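PDB 5HU7: putative polyketide synthase from Brevibacillus brevis, which probably dehydrates beta-hydroxyacyl intermediates to enoyl products through its dehydratase domain during trans-acyltransferase polyketide assembly. Local coordinates for residues Ala171-Arg184 with Glu214-Glu226. Numbering follows the deposited sequence.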
loop_
_atom_site.group_PDB
_atom_site.type_symbol
_atom_site.label_atom_id
_atom_site.label_comp_id
_atom_site.label_asym_id
_atom_site.label_seq_id
_atom_site.Cartn_x
_atom_site.Cartn_y
_atom_site.Cartn_z
ATOM N N ALA A 171 -1.968 -40.864 -14.261
ATOM C CA ALA A 171 -2.203 -39.592 -14.953
ATOM C C ALA A 171 -3.560 -39.549 -15.655
ATOM O O ALA A 171 -3.932 -40.521 -16.292
ATOM C CB ALA A 171 -1.101 -39.354 -15.971
ATOM N N ASP A 172 -4.282 -38.417 -15.540
ATOM C CA ASP A 172 -5.570 -38.132 -16.201
ATOM C C ASP A 172 -6.046 -36.745 -15.755
ATOM O O ASP A 172 -5.958 -36.428 -14.565
ATOM C CB ASP A 172 -6.668 -39.176 -15.898
ATOM C CG ASP A 172 -7.910 -39.027 -16.769
ATOM O OD1 ASP A 172 -7.788 -38.505 -17.905
ATOM O OD2 ASP A 172 -8.997 -39.469 -16.336
ATOM N N HIS A 173 -6.543 -35.922 -16.699
ATOM C CA HIS A 173 -6.976 -34.543 -16.428
ATOM C C HIS A 173 -8.352 -34.251 -17.053
ATOM O O HIS A 173 -8.941 -35.115 -17.708
ATOM C CB HIS A 173 -5.915 -33.568 -16.989
ATOM C CG HIS A 173 -5.802 -32.267 -16.261
ATOM N ND1 HIS A 173 -5.409 -32.211 -14.931
ATOM C CD2 HIS A 173 -6.023 -31.009 -16.702
ATOM C CE1 HIS A 173 -5.434 -30.928 -14.604
ATOM N NE2 HIS A 173 -5.770 -30.166 -15.647
ATOM N N SER A 174 -8.866 -33.033 -16.815
ATOM C CA SER A 174 -10.144 -32.562 -17.344
ATOM C C SER A 174 -9.999 -31.829 -18.692
ATOM O O SER A 174 -10.406 -32.397 -19.715
ATOM C CB SER A 174 -10.849 -31.672 -16.315
ATOM O OG SER A 174 -12.039 -31.074 -16.808
ATOM N N GLU A 175 -9.448 -30.578 -18.704
ATOM C CA GLU A 175 -9.373 -29.776 -19.932
ATOM C C GLU A 175 -7.947 -29.521 -20.504
ATOM O O GLU A 175 -6.965 -29.318 -19.778
ATOM C CB GLU A 175 -10.125 -28.446 -19.761
ATOM C CG GLU A 175 -9.436 -27.377 -18.941
ATOM C CD GLU A 175 -10.188 -26.059 -18.953
ATOM O OE1 GLU A 175 -9.527 -25.000 -19.048
ATOM O OE2 GLU A 175 -11.440 -26.087 -18.941
ATOM N N PHE A 176 -7.886 -29.541 -21.853
ATOM C CA PHE A 176 -6.699 -29.338 -22.692
ATOM C C PHE A 176 -7.095 -28.230 -23.695
ATOM O O PHE A 176 -6.793 -28.326 -24.892
ATOM C CB PHE A 176 -6.354 -30.649 -23.445
ATOM C CG PHE A 176 -6.151 -31.867 -22.568
ATOM C CD1 PHE A 176 -7.204 -32.408 -21.844
ATOM C CD2 PHE A 176 -4.932 -32.526 -22.538
ATOM C CE1 PHE A 176 -7.001 -33.474 -20.982
ATOM C CE2 PHE A 176 -4.752 -33.646 -21.729
ATOM C CZ PHE A 176 -5.782 -34.099 -20.939
ATOM N N GLN A 177 -7.824 -27.197 -23.191
ATOM C CA GLN A 177 -8.331 -26.072 -23.990
ATOM C C GLN A 177 -7.205 -25.131 -24.416
ATOM O O GLN A 177 -7.308 -24.476 -25.457
ATOM C CB GLN A 177 -9.415 -25.286 -23.221
ATOM C CG GLN A 177 -10.781 -25.999 -23.154
ATOM C CD GLN A 177 -11.742 -25.388 -22.144
ATOM O OE1 GLN A 177 -11.417 -24.448 -21.397
ATOM N NE2 GLN A 177 -12.955 -25.916 -22.092
ATOM N N GLY A 178 -6.141 -25.072 -23.624
ATOM C CA GLY A 178 -4.996 -24.236 -23.949
ATOM C C GLY A 178 -3.987 -24.839 -24.912
ATOM O O GLY A 178 -3.107 -24.121 -25.371
ATOM N N ILE A 179 -4.105 -26.141 -25.255
ATOM C CA ILE A 179 -3.142 -26.853 -26.109
ATOM C C ILE A 179 -3.564 -26.910 -27.562
ATOM O O ILE A 179 -4.546 -27.584 -27.845
ATOM C CB ILE A 179 -2.941 -28.301 -25.553
ATOM C CG1 ILE A 179 -2.444 -28.246 -24.096
ATOM C CG2 ILE A 179 -1.969 -29.145 -26.439
ATOM C CD1 ILE A 179 -2.224 -29.570 -23.502
ATOM N N ASP A 180 -2.799 -26.299 -28.499
ATOM C CA ASP A 180 -3.102 -26.434 -29.920
ATOM C C ASP A 180 -2.574 -27.793 -30.411
ATOM O O ASP A 180 -3.291 -28.561 -31.043
ATOM C CB ASP A 180 -2.463 -25.303 -30.741
ATOM C CG ASP A 180 -3.121 -23.947 -30.586
ATOM O OD1 ASP A 180 -4.366 -23.887 -30.589
ATOM O OD2 ASP A 180 -2.390 -22.936 -30.553
ATOM N N GLN A 181 -1.309 -28.069 -30.151
ATOM C CA GLN A 181 -0.685 -29.314 -30.579
ATOM C C GLN A 181 0.534 -29.597 -29.762
ATOM O O GLN A 181 1.089 -28.692 -29.152
ATOM C CB GLN A 181 -0.347 -29.270 -32.084
ATOM C CG GLN A 181 0.384 -28.001 -32.522
ATOM C CD GLN A 181 0.551 -27.920 -34.016
ATOM O OE1 GLN A 181 1.298 -28.687 -34.622
ATOM N NE2 GLN A 181 -0.121 -26.980 -34.647
ATOM N N VAL A 182 0.952 -30.859 -29.733
ATOM C CA VAL A 182 2.126 -31.256 -28.967
ATOM C C VAL A 182 3.083 -31.969 -29.869
ATOM O O VAL A 182 2.734 -32.985 -30.437
ATOM C CB VAL A 182 1.743 -32.130 -27.753
ATOM C CG1 VAL A 182 2.977 -32.626 -27.026
ATOM C CG2 VAL A 182 0.846 -31.351 -26.814
ATOM N N TYR A 183 4.305 -31.462 -29.944
ATOM C CA TYR A 183 5.418 -32.065 -30.689
ATOM C C TYR A 183 6.251 -32.905 -29.720
ATOM O O TYR A 183 6.857 -32.351 -28.829
ATOM C CB TYR A 183 6.302 -30.966 -31.252
ATOM C CG TYR A 183 5.653 -30.115 -32.317
ATOM C CD1 TYR A 183 4.979 -28.951 -31.989
ATOM C CD2 TYR A 183 5.856 -30.381 -33.661
ATOM C CE1 TYR A 183 4.448 -28.122 -32.964
ATOM C CE2 TYR A 183 5.350 -29.546 -34.649
ATOM C CZ TYR A 183 4.626 -28.424 -34.295
ATOM O OH TYR A 183 4.118 -27.590 -35.258
ATOM N N ARG A 184 6.308 -34.217 -29.908
ATOM C CA ARG A 184 7.081 -35.072 -29.026
ATOM C C ARG A 184 8.343 -35.520 -29.677
ATOM O O ARG A 184 8.349 -36.031 -30.793
ATOM C CB ARG A 184 6.335 -36.341 -28.574
ATOM C CG ARG A 184 7.170 -37.112 -27.505
ATOM C CD ARG A 184 6.620 -38.421 -27.002
ATOM N NE ARG A 184 6.404 -39.392 -28.079
ATOM C CZ ARG A 184 7.358 -40.136 -28.647
ATOM N NH1 ARG A 184 8.629 -40.023 -28.267
ATOM N NH2 ARG A 184 7.043 -40.991 -29.617
ATOM N N GLU A 214 -3.001 -25.223 -16.236
ATOM C CA GLU A 214 -4.016 -26.160 -16.733
ATOM C C GLU A 214 -3.582 -26.787 -18.090
ATOM O O GLU A 214 -4.166 -27.801 -18.498
ATOM C CB GLU A 214 -5.421 -25.497 -16.875
ATOM C CG GLU A 214 -5.839 -24.529 -15.769
ATOM C CD GLU A 214 -5.568 -24.940 -14.332
ATOM O OE1 GLU A 214 -6.194 -25.921 -13.869
ATOM O OE2 GLU A 214 -4.784 -24.239 -13.650
ATOM N N SER A 215 -2.593 -26.163 -18.785
ATOM C CA SER A 215 -2.053 -26.605 -20.065
ATOM C C SER A 215 -0.763 -27.389 -19.916
ATOM O O SER A 215 -0.536 -28.336 -20.661
ATOM C CB SER A 215 -1.774 -25.395 -20.947
ATOM O OG SER A 215 -2.933 -24.589 -21.083
ATOM N N LEU A 216 0.106 -26.950 -19.020
ATOM C CA LEU A 216 1.400 -27.559 -18.774
ATOM C C LEU A 216 1.297 -28.881 -18.056
ATOM O O LEU A 216 1.962 -29.831 -18.443
ATOM C CB LEU A 216 2.281 -26.594 -17.965
ATOM C CG LEU A 216 2.792 -25.353 -18.719
ATOM C CD1 LEU A 216 3.615 -24.464 -17.800
ATOM C CD2 LEU A 216 3.616 -25.731 -19.906
ATOM N N LEU A 217 0.477 -28.957 -17.025
ATOM C CA LEU A 217 0.308 -30.194 -16.255
ATOM C C LEU A 217 -0.005 -31.428 -17.140
ATOM O O LEU A 217 0.796 -32.355 -17.118
ATOM C CB LEU A 217 -0.735 -29.991 -15.141
ATOM C CG LEU A 217 -1.058 -31.218 -14.272
ATOM C CD1 LEU A 217 0.234 -31.871 -13.700
ATOM C CD2 LEU A 217 -1.996 -30.818 -13.151
ATOM N N PRO A 218 -1.046 -31.450 -18.003
ATOM C CA PRO A 218 -1.234 -32.630 -18.883
ATOM C C PRO A 218 -0.031 -32.912 -19.794
ATOM O O PRO A 218 0.267 -34.065 -20.102
ATOM C CB PRO A 218 -2.500 -32.290 -19.697
ATOM C CG PRO A 218 -2.754 -30.851 -19.495
ATOM C CD PRO A 218 -2.127 -30.462 -18.186
ATOM N N SER A 219 0.690 -31.839 -20.181
ATOM C CA SER A 219 1.889 -31.908 -21.022
ATOM C C SER A 219 3.075 -32.526 -20.271
ATOM O O SER A 219 3.864 -33.239 -20.894
ATOM C CB SER A 219 2.267 -30.516 -21.535
ATOM O OG SER A 219 1.172 -29.838 -22.134
ATOM N N THR A 220 3.242 -32.211 -18.963
ATOM C CA THR A 220 4.323 -32.804 -18.167
ATOM C C THR A 220 4.014 -34.273 -17.933
ATOM O O THR A 220 4.917 -35.113 -18.034
ATOM C CB THR A 220 4.622 -32.059 -16.849
ATOM O OG1 THR A 220 3.537 -32.165 -15.918
ATOM C CG2 THR A 220 5.015 -30.605 -17.058
ATOM N N ARG A 221 2.737 -34.594 -17.677
ATOM C CA ARG A 221 2.292 -35.981 -17.494
ATOM C C ARG A 221 2.541 -36.812 -18.756
ATOM O O ARG A 221 2.900 -37.983 -18.656
ATOM C CB ARG A 221 0.806 -36.036 -17.119
ATOM C CG ARG A 221 0.536 -35.542 -15.722
ATOM C CD ARG A 221 -0.946 -35.323 -15.535
ATOM N NE ARG A 221 -1.295 -34.982 -14.157
ATOM C CZ ARG A 221 -2.518 -34.651 -13.753
ATOM N NH1 ARG A 221 -3.526 -34.613 -14.619
ATOM N NH2 ARG A 221 -2.744 -34.354 -12.479
ATOM N N TYR A 222 2.373 -36.195 -19.936
ATOM C CA TYR A 222 2.639 -36.846 -21.219
ATOM C C TYR A 222 4.140 -37.149 -21.370
ATOM O O TYR A 222 4.504 -38.199 -21.897
ATOM C CB TYR A 222 2.102 -35.995 -22.394
ATOM C CG TYR A 222 2.442 -36.556 -23.752
ATOM C CD1 TYR A 222 2.234 -37.900 -24.045
ATOM C CD2 TYR A 222 3.003 -35.755 -24.737
ATOM C CE1 TYR A 222 2.622 -38.441 -25.268
ATOM C CE2 TYR A 222 3.388 -36.284 -25.968
ATOM C CZ TYR A 222 3.173 -37.626 -26.238
ATOM O OH TYR A 222 3.513 -38.193 -27.445
ATOM N N LEU A 223 5.009 -36.244 -20.899
ATOM C CA LEU A 223 6.458 -36.480 -20.939
ATOM C C LEU A 223 6.825 -37.621 -19.962
ATOM O O LEU A 223 7.510 -38.577 -20.348
ATOM C CB LEU A 223 7.225 -35.187 -20.560
ATOM C CG LEU A 223 8.759 -35.273 -20.522
ATOM C CD1 LEU A 223 9.345 -35.772 -21.848
ATOM C CD2 LEU A 223 9.364 -33.940 -20.135
ATOM N N ILE A 224 6.330 -37.511 -18.708
ATOM C CA ILE A 224 6.562 -38.476 -17.623
ATOM C C ILE A 224 6.106 -39.900 -17.991
ATOM O O ILE A 224 6.893 -40.830 -17.801
ATOM C CB ILE A 224 5.936 -37.967 -16.285
ATOM C CG1 ILE A 224 6.733 -36.738 -15.757
ATOM C CG2 ILE A 224 5.896 -39.084 -15.225
ATOM C CD1 ILE A 224 5.982 -35.864 -14.764
ATOM N N THR A 225 4.870 -40.074 -18.530
ATOM C CA THR A 225 4.354 -41.413 -18.912
ATOM C C THR A 225 5.092 -42.089 -20.097
ATOM O O THR A 225 5.153 -43.319 -20.137
ATOM C CB THR A 225 2.836 -41.380 -19.194
ATOM O OG1 THR A 225 2.548 -40.412 -20.212
ATOM C CG2 THR A 225 2.010 -41.125 -17.927
ATOM N N GLU A 226 5.622 -41.308 -21.056
ATOM C CA GLU A 226 6.326 -41.880 -22.210
ATOM C C GLU A 226 7.731 -42.378 -21.805
ATOM O O GLU A 226 8.195 -43.388 -22.343
ATOM C CB GLU A 226 6.378 -40.877 -23.384
ATOM C CG GLU A 226 6.287 -41.524 -24.759
ATOM C CD GLU A 226 7.484 -42.349 -25.206
ATOM O OE1 GLU A 226 8.635 -41.933 -24.937
ATOM O OE2 GLU A 226 7.270 -43.408 -25.841
#
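Arg184, on the strand that begins near 181, lies across Tyr222 of helix 214-226, and an arginine suits the place because its aliphatic stem can run past the hydroxyl end of Tyr222 before its charged group reaches Glu226. Its CB rests 3.9 Å from Tyr222 CE2, CG passes the hydroxyl, and CD comes to 3.1 Å from Tyr222 OH. The chain then bends (chi3 58°), and NE gives OH a weak hydrogen bond at the guanidinium edge, the guanidinium and phenol ring planes 75° apart. Beyond it the guanidinium stacks on the Glu226 carboxylate, the planes 17° apart; NH1 and Glu226 OE1, 3.8 Å apart, form a long salt bridge of charges alone, with no N-H aimed at the oxygen. A leucine in place of Arg184 would probably leave Glu226 without this opposite charge and Tyr222 OH without this weak donor. Tyr222 also lays CE2 against CG1 of Val182, a beta-branched residue suited to a buried strand.

The loop leading in runs along the helix. Phe176 CE2 lies 3.3 Å from CB of Pro218, whose apolar ring suits this neighbour and whose N, lacking a hydrogen, marks the helix kink. Ile179, in strand before the corner at 180, brings CD1 to Ser219 OG, which donates to Ser215 O. Compact Ala171 packs on the Arg221 stem, which runs extended to put NH1 3.1 Å from His173 ND1, a weak bond. Strands 188-193, 154-157 and 258-263 also touch this helix, consistent with one hot-dog of the double hot-dog fold of polyketide synthase dehydratases, in which an antiparallel sheet wraps a long central helix.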